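Local coordinates for CAMK/CAMK2 protein kinase (Salpingoeca rosetta, PDB 5IG1), which probably phosphorylates serine and threonine residues of proteins with ATP as a calcium/calmodulin-dependent kinase, here represented by its kinase domain, at residues A[112-126]-A[275-287]. Residues are numbered along the deposited sequence; the frame is centred on the assembly and turned at random.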
ATOM      1  N   PHE A 112     -11.533   9.792  17.381  1.00 49.82           N
ATOM      2  CA  PHE A 112     -10.996  11.082  16.980  1.00 47.89           C
ATOM      3  C   PHE A 112     -10.069  10.862  15.797  1.00 58.11           C
ATOM      4  O   PHE A 112      -9.161  10.028  15.859  1.00 83.30           O
ATOM      5  CB  PHE A 112     -10.248  11.763  18.130  1.00 50.26           C
ATOM      6  CG  PHE A 112      -9.671  13.104  17.774  1.00 54.20           C
ATOM      7  CD1 PHE A 112     -10.467  14.237  17.772  1.00 42.98           C
ATOM      8  CD2 PHE A 112      -8.326  13.234  17.462  1.00 62.72           C
ATOM      9  CE1 PHE A 112      -9.936  15.475  17.458  1.00 46.08           C
ATOM     10  CE2 PHE A 112      -7.789  14.467  17.143  1.00 62.97           C
ATOM     11  CZ  PHE A 112      -8.596  15.590  17.135  1.00 53.57           C
ATOM     12  N   TYR A 113     -10.312  11.603  14.724  1.00 46.40           N
ATOM     13  CA  TYR A 113      -9.522  11.479  13.508  1.00 42.55           C
ATOM     14  C   TYR A 113      -9.566  12.825  12.805  1.00 48.94           C
ATOM     15  O   TYR A 113     -10.652  13.351  12.540  1.00 55.45           O
ATOM     16  CB  TYR A 113     -10.060  10.363  12.607  1.00 35.22           C
ATOM     17  CG  TYR A 113      -9.366  10.256  11.274  1.00 34.49           C
ATOM     18  CD1 TYR A 113      -8.090   9.728  11.176  1.00 31.37           C
ATOM     19  CD2 TYR A 113      -9.991  10.676  10.112  1.00 38.29           C
ATOM     20  CE1 TYR A 113      -7.449   9.627   9.957  1.00 48.46           C
ATOM     21  CE2 TYR A 113      -9.365  10.579   8.891  1.00 43.02           C
ATOM     22  CZ  TYR A 113      -8.088  10.058   8.814  1.00 43.55           C
ATOM     23  OH  TYR A 113      -7.449   9.959   7.595  1.00 49.49           O
ATOM     24  N   ASN A 114      -8.395  13.386  12.528  1.00 33.85           N
ATOM     25  CA  ASN A 114      -8.298  14.704  11.932  1.00 39.62           C
ATOM     26  C   ASN A 114      -7.189  14.687  10.891  1.00 46.62           C
ATOM     27  O   ASN A 114      -6.524  13.668  10.675  1.00 49.61           O
ATOM     28  CB  ASN A 114      -8.056  15.774  13.003  1.00 57.06           C
ATOM     29  CG  ASN A 114      -6.791  15.532  13.801  1.00 60.18           C
ATOM     30  OD1 ASN A 114      -6.229  14.437  13.789  1.00 64.86           O
ATOM     31  ND2 ASN A 114      -6.343  16.559  14.513  1.00 55.51           N
ATOM     32  N   GLU A 115      -6.985  15.837  10.245  1.00 45.57           N
ATOM     33  CA  GLU A 115      -5.973  15.919   9.200  1.00 43.00           C
ATOM     34  C   GLU A 115      -4.591  15.605   9.737  1.00 50.47           C
ATOM     35  O   GLU A 115      -3.736  15.135   8.985  1.00 66.34           O
ATOM     36  CB  GLU A 115      -5.956  17.307   8.562  1.00 44.24           C
ATOM     37  CG  GLU A 115      -7.118  17.641   7.666  1.00 36.51           C
ATOM     38  CD  GLU A 115      -6.905  18.969   6.982  1.00 50.25           C
ATOM     39  OE1 GLU A 115      -5.729  19.379   6.875  1.00 45.04           O
ATOM     40  OE2 GLU A 115      -7.898  19.606   6.566  1.00 58.39           O
ATOM     41  N   LYS A 116      -4.337  15.893  11.016  1.00 55.44           N
ATOM     42  CA  LYS A 116      -3.024  15.606  11.586  1.00 45.03           C
ATOM     43  C   LYS A 116      -2.754  14.108  11.608  1.00 41.55           C
ATOM     44  O   LYS A 116      -1.650  13.667  11.267  1.00 56.14           O
ATOM     45  CB  LYS A 116      -2.918  16.207  12.987  1.00 45.22           C
ATOM     46  CG  LYS A 116      -3.026  17.723  13.019  1.00 34.98           C
ATOM     47  CD  LYS A 116      -2.877  18.258  14.425  1.00 36.62           C
ATOM     48  CE  LYS A 116      -3.186  19.746  14.493  1.00 37.06           C
ATOM     49  NZ  LYS A 116      -2.251  20.544  13.662  1.00 49.67           N
ATOM     50  N   ASP A 117      -3.752  13.309  11.997  1.00 34.87           N
ATOM     51  CA  ASP A 117      -3.608  11.859  11.913  1.00 45.25           C
ATOM     52  C   ASP A 117      -3.371  11.420  10.474  1.00 46.82           C
ATOM     53  O   ASP A 117      -2.478  10.610  10.194  1.00 60.21           O
ATOM     54  CB  ASP A 117      -4.845  11.172  12.487  1.00 48.63           C
ATOM     55  CG  ASP A 117      -5.071  11.507  13.945  1.00 66.05           C
ATOM     56  OD1 ASP A 117      -4.201  12.181  14.533  1.00 78.64           O
ATOM     57  OD2 ASP A 117      -6.107  11.086  14.506  1.00 75.68           O
ATOM     58  N   ALA A 118      -4.165  11.957   9.541  1.00 38.33           N
ATOM     59  CA  ALA A 118      -3.995  11.602   8.137  1.00 43.45           C
ATOM     60  C   ALA A 118      -2.611  11.987   7.634  1.00 46.92           C
ATOM     61  O   ALA A 118      -2.050  11.315   6.760  1.00 54.19           O
ATOM     62  CB  ALA A 118      -5.082  12.270   7.295  1.00 35.55           C
ATOM     63  N   SER A 119      -2.042  13.053   8.187  1.00 50.37           N
ATOM     64  CA  SER A 119      -0.713  13.496   7.804  1.00 42.72           C
ATOM     65  C   SER A 119       0.359  12.615   8.417  1.00 41.57           C
ATOM     66  O   SER A 119       1.428  12.454   7.829  1.00 59.97           O
ATOM     67  CB  SER A 119      -0.512  14.956   8.221  1.00 36.71           C
ATOM     68  OG  SER A 119       0.733  15.457   7.763  1.00 61.63           O
ATOM     69  N   ALA A 120       0.106  12.062   9.602  1.00 44.09           N
ATOM     70  CA  ALA A 120       1.035  11.099  10.179  1.00 32.32           C
ATOM     71  C   ALA A 120       1.056   9.820   9.354  1.00 45.77           C
ATOM     72  O   ALA A 120       2.128   9.294   9.022  1.00 55.23           O
ATOM     73  CB  ALA A 120       0.649  10.807  11.627  1.00 37.48           C
ATOM     74  N   CYS A 121      -0.128   9.315   8.999  1.00 50.87           N
ATOM     75  CA  CYS A 121      -0.207   8.149   8.128  1.00 49.02           C
ATOM     76  C   CYS A 121       0.501   8.414   6.807  1.00 51.37           C
ATOM     77  O   CYS A 121       1.369   7.640   6.380  1.00 58.35           O
ATOM     78  CB  CYS A 121      -1.669   7.775   7.887  1.00 50.35           C
ATOM     79  SG  CYS A 121      -2.574   7.303   9.364  1.00 75.87           S
ATOM     80  N   MET A 122       0.151   9.522   6.152  1.00 45.77           N
ATOM     81  CA  MET A 122       0.760   9.825   4.864  1.00 44.21           C
ATOM     82  C   MET A 122       2.250  10.065   4.999  1.00 45.52           C
ATOM     83  O   MET A 122       3.005   9.795   4.065  1.00 48.43           O
ATOM     84  CB  MET A 122       0.089  11.039   4.229  1.00 46.63           C
ATOM     85  CG  MET A 122      -1.188  10.686   3.515  1.00 55.55           C
ATOM     86  SD  MET A 122      -0.819   9.529   2.193  1.00 70.14           S
ATOM     87  CE  MET A 122       0.485  10.428   1.365  1.00 51.95           C
ATOM     88  N   HIS A 123       2.689  10.591   6.135  1.00 58.42           N
ATOM     89  CA  HIS A 123       4.115  10.774   6.347  1.00 49.55           C
ATOM     90  C   HIS A 123       4.824   9.430   6.366  1.00 60.94           C
ATOM     91  O   HIS A 123       5.862   9.256   5.720  1.00 63.73           O
ATOM     92  CB  HIS A 123       4.366  11.534   7.648  1.00 48.14           C
ATOM     93  CG  HIS A 123       5.817  11.685   7.978  1.00 64.93           C
ATOM     94  ND1 HIS A 123       6.548  12.804   7.640  1.00 52.99           N
ATOM     95  CD2 HIS A 123       6.681  10.843   8.592  1.00 68.24           C
ATOM     96  CE1 HIS A 123       7.796  12.651   8.045  1.00 42.71           C
ATOM     97  NE2 HIS A 123       7.902  11.469   8.624  1.00 57.60           N
ATOM     98  N   GLN A 124       4.268   8.459   7.099  1.00 40.46           N
ATOM     99  CA  GLN A 124       4.882   7.136   7.136  1.00 33.37           C
ATOM    100  C   GLN A 124       4.867   6.471   5.761  1.00 47.49           C
ATOM    101  O   GLN A 124       5.890   5.924   5.317  1.00 51.33           O
ATOM    102  CB  GLN A 124       4.167   6.277   8.171  1.00 31.02           C
ATOM    103  CG  GLN A 124       4.151   6.919   9.542  1.00 42.89           C
ATOM    104  CD  GLN A 124       3.252   6.191  10.518  1.00 49.91           C
ATOM    105  OE1 GLN A 124       3.475   5.024  10.826  1.00 49.46           O
ATOM    106  NE2 GLN A 124       2.218   6.875  11.002  1.00 55.24           N
ATOM    107  N   ILE A 125       3.722   6.511   5.074  1.00 41.50           N
ATOM    108  CA  ILE A 125       3.640   5.955   3.725  1.00 39.71           C
ATOM    109  C   ILE A 125       4.682   6.604   2.824  1.00 41.88           C
ATOM    110  O   ILE A 125       5.428   5.925   2.107  1.00 48.23           O
ATOM    111  CB  ILE A 125       2.220   6.134   3.159  1.00 47.26           C
ATOM    112  CG1 ILE A 125       1.196   5.433   4.049  1.00 46.09           C
ATOM    113  CG2 ILE A 125       2.139   5.625   1.719  1.00 41.59           C
ATOM    114  CD1 ILE A 125      -0.228   5.752   3.684  1.00 42.51           C
ATOM    115  N   LEU A 126       4.765   7.932   2.869  1.00 39.94           N
ATOM    116  CA  LEU A 126       5.692   8.654   2.007  1.00 46.08           C
ATOM    117  C   LEU A 126       7.137   8.315   2.335  1.00 48.87           C
ATOM    118  O   LEU A 126       7.962   8.204   1.432  1.00 52.15           O
ATOM    119  CB  LEU A 126       5.458  10.163   2.117  1.00 44.26           C
ATOM    120  CG  LEU A 126       4.277  10.709   1.312  1.00 39.26           C
ATOM    121  CD1 LEU A 126       4.126  12.199   1.554  1.00 50.63           C
ATOM    122  CD2 LEU A 126       4.459  10.431  -0.173  1.00 42.57           C
ATOM    123  N   TRP A 275       2.191  20.507   4.660  1.00 46.90           N
ATOM    124  CA  TRP A 275       1.153  19.675   5.260  1.00 42.81           C
ATOM    125  C   TRP A 275       1.705  18.363   5.806  1.00 53.45           C
ATOM    126  O   TRP A 275       1.046  17.727   6.636  1.00 59.52           O
ATOM    127  CB  TRP A 275       0.046  19.394   4.242  1.00 43.02           C
ATOM    128  CG  TRP A 275      -1.199  18.821   4.847  1.00 45.98           C
ATOM    129  CD1 TRP A 275      -2.228  19.515   5.411  1.00 45.43           C
ATOM    130  CD2 TRP A 275      -1.550  17.435   4.941  1.00 42.06           C
ATOM    131  NE1 TRP A 275      -3.198  18.649   5.850  1.00 52.35           N
ATOM    132  CE2 TRP A 275      -2.804  17.365   5.579  1.00 46.77           C
ATOM    133  CE3 TRP A 275      -0.923  16.247   4.555  1.00 39.39           C
ATOM    134  CZ2 TRP A 275      -3.441  16.154   5.843  1.00 49.58           C
ATOM    135  CZ3 TRP A 275      -1.561  15.047   4.806  1.00 41.53           C
ATOM    136  CH2 TRP A 275      -2.804  15.008   5.449  1.00 42.44           C
ATOM    137  N   ILE A 276       2.894  17.954   5.371  1.00 60.93           N
ATOM    138  CA  ILE A 276       3.515  16.704   5.808  1.00 51.35           C
ATOM    139  C   ILE A 276       4.603  16.947   6.848  1.00 47.32           C
ATOM    140  O   ILE A 276       4.705  16.215   7.831  1.00 62.89           O
ATOM    141  CB  ILE A 276       4.083  15.933   4.596  1.00 50.07           C
ATOM    142  CG1 ILE A 276       2.980  15.589   3.595  1.00 45.37           C
ATOM    143  CG2 ILE A 276       4.780  14.662   5.061  1.00 50.28           C
ATOM    144  CD1 ILE A 276       2.132  14.412   4.006  1.00 50.28           C
ATOM    145  N   ALA A 277       5.429  17.972   6.643  1.00 50.86           N
ATOM    146  CA  ALA A 277       6.600  18.199   7.482  1.00 58.01           C
ATOM    147  C   ALA A 277       6.315  19.060   8.702  1.00 68.62           C
ATOM    148  O   ALA A 277       6.993  18.911   9.725  1.00 85.23           O
ATOM    149  CB  ALA A 277       7.715  18.854   6.662  1.00 44.69           C
ATOM    150  N   ARG A 278       5.345  19.964   8.616  1.00 70.71           N
ATOM    151  CA  ARG A 278       5.004  20.844   9.724  1.00 68.29           C
ATOM    152  C   ARG A 278       3.853  20.239  10.516  1.00 69.24           C
ATOM    153  O   ARG A 278       2.805  19.909   9.952  1.00 83.57           O
ATOM    154  CB  ARG A 278       4.641  22.237   9.213  1.00 70.52           C
ATOM    155  CG  ARG A 278       5.826  23.022   8.684  1.00 80.83           C
ATOM    156  CD  ARG A 278       6.719  23.492   9.822  1.00100.95           C
ATOM    157  NE  ARG A 278       7.958  24.098   9.343  1.00112.17           N
ATOM    158  CZ  ARG A 278       8.066  25.356   8.927  1.00118.16           C
ATOM    159  NH1 ARG A 278       7.003  26.151   8.925  1.00117.36           N
ATOM    160  NH2 ARG A 278       9.239  25.818   8.511  1.00121.69           N
ATOM    161  N   ARG A 279       4.061  20.083  11.821  1.00 65.60           N
ATOM    162  CA  ARG A 279       3.135  19.339  12.661  1.00 67.79           C
ATOM    163  C   ARG A 279       1.857  20.113  12.957  1.00 71.99           C
ATOM    164  O   ARG A 279       0.971  19.577  13.632  1.00 78.73           O
ATOM    165  CB  ARG A 279       3.842  18.948  13.964  1.00 85.61           C
ATOM    166  CG  ARG A 279       3.405  17.622  14.561  1.00103.22           C
ATOM    167  CD  ARG A 279       3.848  16.426  13.725  1.00118.19           C
ATOM    168  NE  ARG A 279       5.293  16.404  13.499  1.00130.44           N
ATOM    169  CZ  ARG A 279       5.864  16.473  12.300  1.00121.24           C
ATOM    170  NH1 ARG A 279       5.114  16.553  11.208  1.00113.64           N
ATOM    171  NH2 ARG A 279       7.187  16.451  12.190  1.00112.58           N
ATOM    172  N   ASP A 280       1.734  21.348  12.466  1.00 78.13           N
ATOM    173  CA  ASP A 280       0.597  22.199  12.793  1.00 76.09           C
ATOM    174  C   ASP A 280      -0.074  22.796  11.562  1.00 64.48           C
ATOM    175  O   ASP A 280      -0.972  23.633  11.703  1.00 73.56           O
ATOM    176  CB  ASP A 280       1.030  23.324  13.741  1.00 85.26           C
ATOM    177  CG  ASP A 280       2.283  24.031  13.272  1.00102.14           C
ATOM    178  OD1 ASP A 280       2.194  24.837  12.324  1.00100.41           O
ATOM    179  OD2 ASP A 280       3.358  23.783  13.856  1.00117.63           O
ATOM    180  N   VAL A 281       0.343  22.407  10.365  1.00 63.42           N
ATOM    181  CA  VAL A 281      -0.326  22.838   9.142  1.00 57.79           C
ATOM    182  C   VAL A 281      -1.617  22.043   8.946  1.00 62.66           C
ATOM    183  O   VAL A 281      -2.661  22.655   8.679  1.00 73.12           O
ATOM    184  CB  VAL A 281       0.617  22.726   7.932  1.00 54.31           C
ATOM    185  CG1 VAL A 281      -0.158  22.838   6.632  1.00 45.33           C
ATOM    186  CG2 VAL A 281       1.675  23.801   8.014  1.00 66.23           C
ATOM    187  N   PRO A 282      -1.627  20.709   9.081  1.00 49.17           N
ATOM    188  CA  PRO A 282      -2.888  19.978   8.885  1.00 50.97           C
ATOM    189  C   PRO A 282      -3.953  20.399   9.885  1.00 53.45           C
ATOM    190  O   PRO A 282      -3.660  20.834  11.001  1.00 52.11           O
ATOM    191  CB  PRO A 282      -2.491  18.508   9.079  1.00 39.45           C
ATOM    192  CG  PRO A 282      -1.205  18.542   9.797  1.00 49.65           C
ATOM    193  CD  PRO A 282      -0.510  19.777   9.317  1.00 47.30           C
ATOM    194  N   GLY A 283      -5.207  20.275   9.455  1.00 52.21           N
ATOM    195  CA  GLY A 283      -6.318  20.644  10.306  1.00 43.25           C
ATOM    196  C   GLY A 283      -6.389  19.796  11.559  1.00 50.53           C
ATOM    197  O   GLY A 283      -5.852  18.688  11.640  1.00 55.18           O
ATOM    198  N   SER A 284      -7.074  20.345  12.563  1.00 63.20           N
ATOM    199  CA  SER A 284      -7.196  19.702  13.864  1.00 48.09           C
ATOM    200  C   SER A 284      -8.592  19.195  14.169  1.00 44.78           C
ATOM    201  O   SER A 284      -8.730  18.286  14.992  1.00 46.36           O
ATOM    202  CB  SER A 284      -6.793  20.672  14.976  1.00 47.54           C
ATOM    203  OG  SER A 284      -7.720  21.738  15.043  1.00 59.56           O
ATOM    204  N   VAL A 285      -9.622  19.753  13.531  1.00 44.39           N
ATOM    205  CA  VAL A 285     -10.992  19.387  13.859  1.00 46.75           C
ATOM    206  C   VAL A 285     -11.226  17.919  13.522  1.00 44.16           C
ATOM    207  O   VAL A 285     -10.661  17.381  12.561  1.00 70.83           O
ATOM    208  CB  VAL A 285     -11.986  20.308  13.127  1.00 42.04           C
ATOM    209  CG1 VAL A 285     -11.984  20.039  11.629  1.00 37.45           C
ATOM    210  CG2 VAL A 285     -13.387  20.160  13.707  1.00 62.52           C
ATOM    211  N   HIS A 286     -12.039  17.258  14.339  1.00 47.36           N
ATOM    212  CA  HIS A 286     -12.407  15.868  14.105  1.00 49.91           C
ATOM    213  C   HIS A 286     -13.355  15.763  12.915  1.00 61.05           C
ATOM    214  O   HIS A 286     -14.342  16.503  12.830  1.00 68.42           O
ATOM    215  CB  HIS A 286     -13.062  15.298  15.361  1.00 48.90           C
ATOM    216  CG  HIS A 286     -13.767  13.998  15.143  1.00 52.92           C
ATOM    217  ND1 HIS A 286     -13.109  12.787  15.145  1.00 54.58           N
ATOM    218  CD2 HIS A 286     -15.073  13.717  14.926  1.00 48.27           C
ATOM    219  CE1 HIS A 286     -13.980  11.816  14.941  1.00 50.19           C
ATOM    220  NE2 HIS A 286     -15.179  12.353  14.804  1.00 55.93           N
ATOM    221  N   ARG A 287     -13.065  14.837  12.000  1.00 40.09           N
ATOM    222  CA  ARG A 287     -13.878  14.640  10.798  1.00 44.86           C
ATOM    223  C   ARG A 287     -14.697  13.357  10.949  1.00 56.04           C
ATOM    224  O   ARG A 287     -14.327  12.292  10.451  1.00 57.81           O
ATOM    225  CB  ARG A 287     -13.009  14.595   9.544  1.00 32.28           C
ATOM    226  CG  ARG A 287     -11.760  15.425   9.611  1.00 45.52           C
ATOM    227  CD  ARG A 287     -11.212  15.715   8.223  1.00 32.41           C
ATOM    228  NE  ARG A 287     -11.832  16.901   7.643  1.00 38.30           N
ATOM    229  CZ  ARG A 287     -12.781  16.868   6.718  1.00 50.44           C
ATOM    230  NH1 ARG A 287     -13.215  15.706   6.255  1.00 73.79           N
ATOM    231  NH2 ARG A 287     -13.295  17.996   6.256  1.00 54.41           N
TER
HETATM  232  O   HOH W   1      -9.702  19.202   8.590  1.00 50.99           O
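Glu115 OE1 accepts from Trp275 NE1 and Gly283 N, each 2.8 Å away, in the C-terminal lobe of the protein kinase fold. The donors come from opposite faces of the carboxylate. The indole N-H, in its own ring plane, meets the anti side only moderately out of the carboxylate plane; Gly283 N stands far out of it. Thr246 OG1 is a third partner of OE1. A water joins Glu115 OE2 to Arg287 NE, whose NH1 and NH2 bond Thr290 OG1 and Glu241 O. This ties the start of helix 115-134 to the chain between helices 274-277 and 288-302.

Ser119 OG, anti to the backbone N (chi1 -175°), donates to Trp275 O at 2.6 Å. Lys116 NZ reaches Pro282 O at 3.0 Å. Asn114, the N-cap, accepts from Asp117 N through OD1 and gives ND2 to Ser284 O. Arg287 N donates to Tyr113 O, nearly straight (172°). Tyr113 N donates to His286 ND1 in the ring plane; His286 NE2 bonds Gln288 OE1.

Trp275 packs knobs-into-holes among Glu115, Ala118, Ser119 and Met122, with Ser119 CB and Pro282 CB over one face. Farther along helix 115-134, Ile276 does so among Ser119, Met122, His123 and Leu126. Its CG2 meets the His123 ring edge, 3.6 Å from ND1.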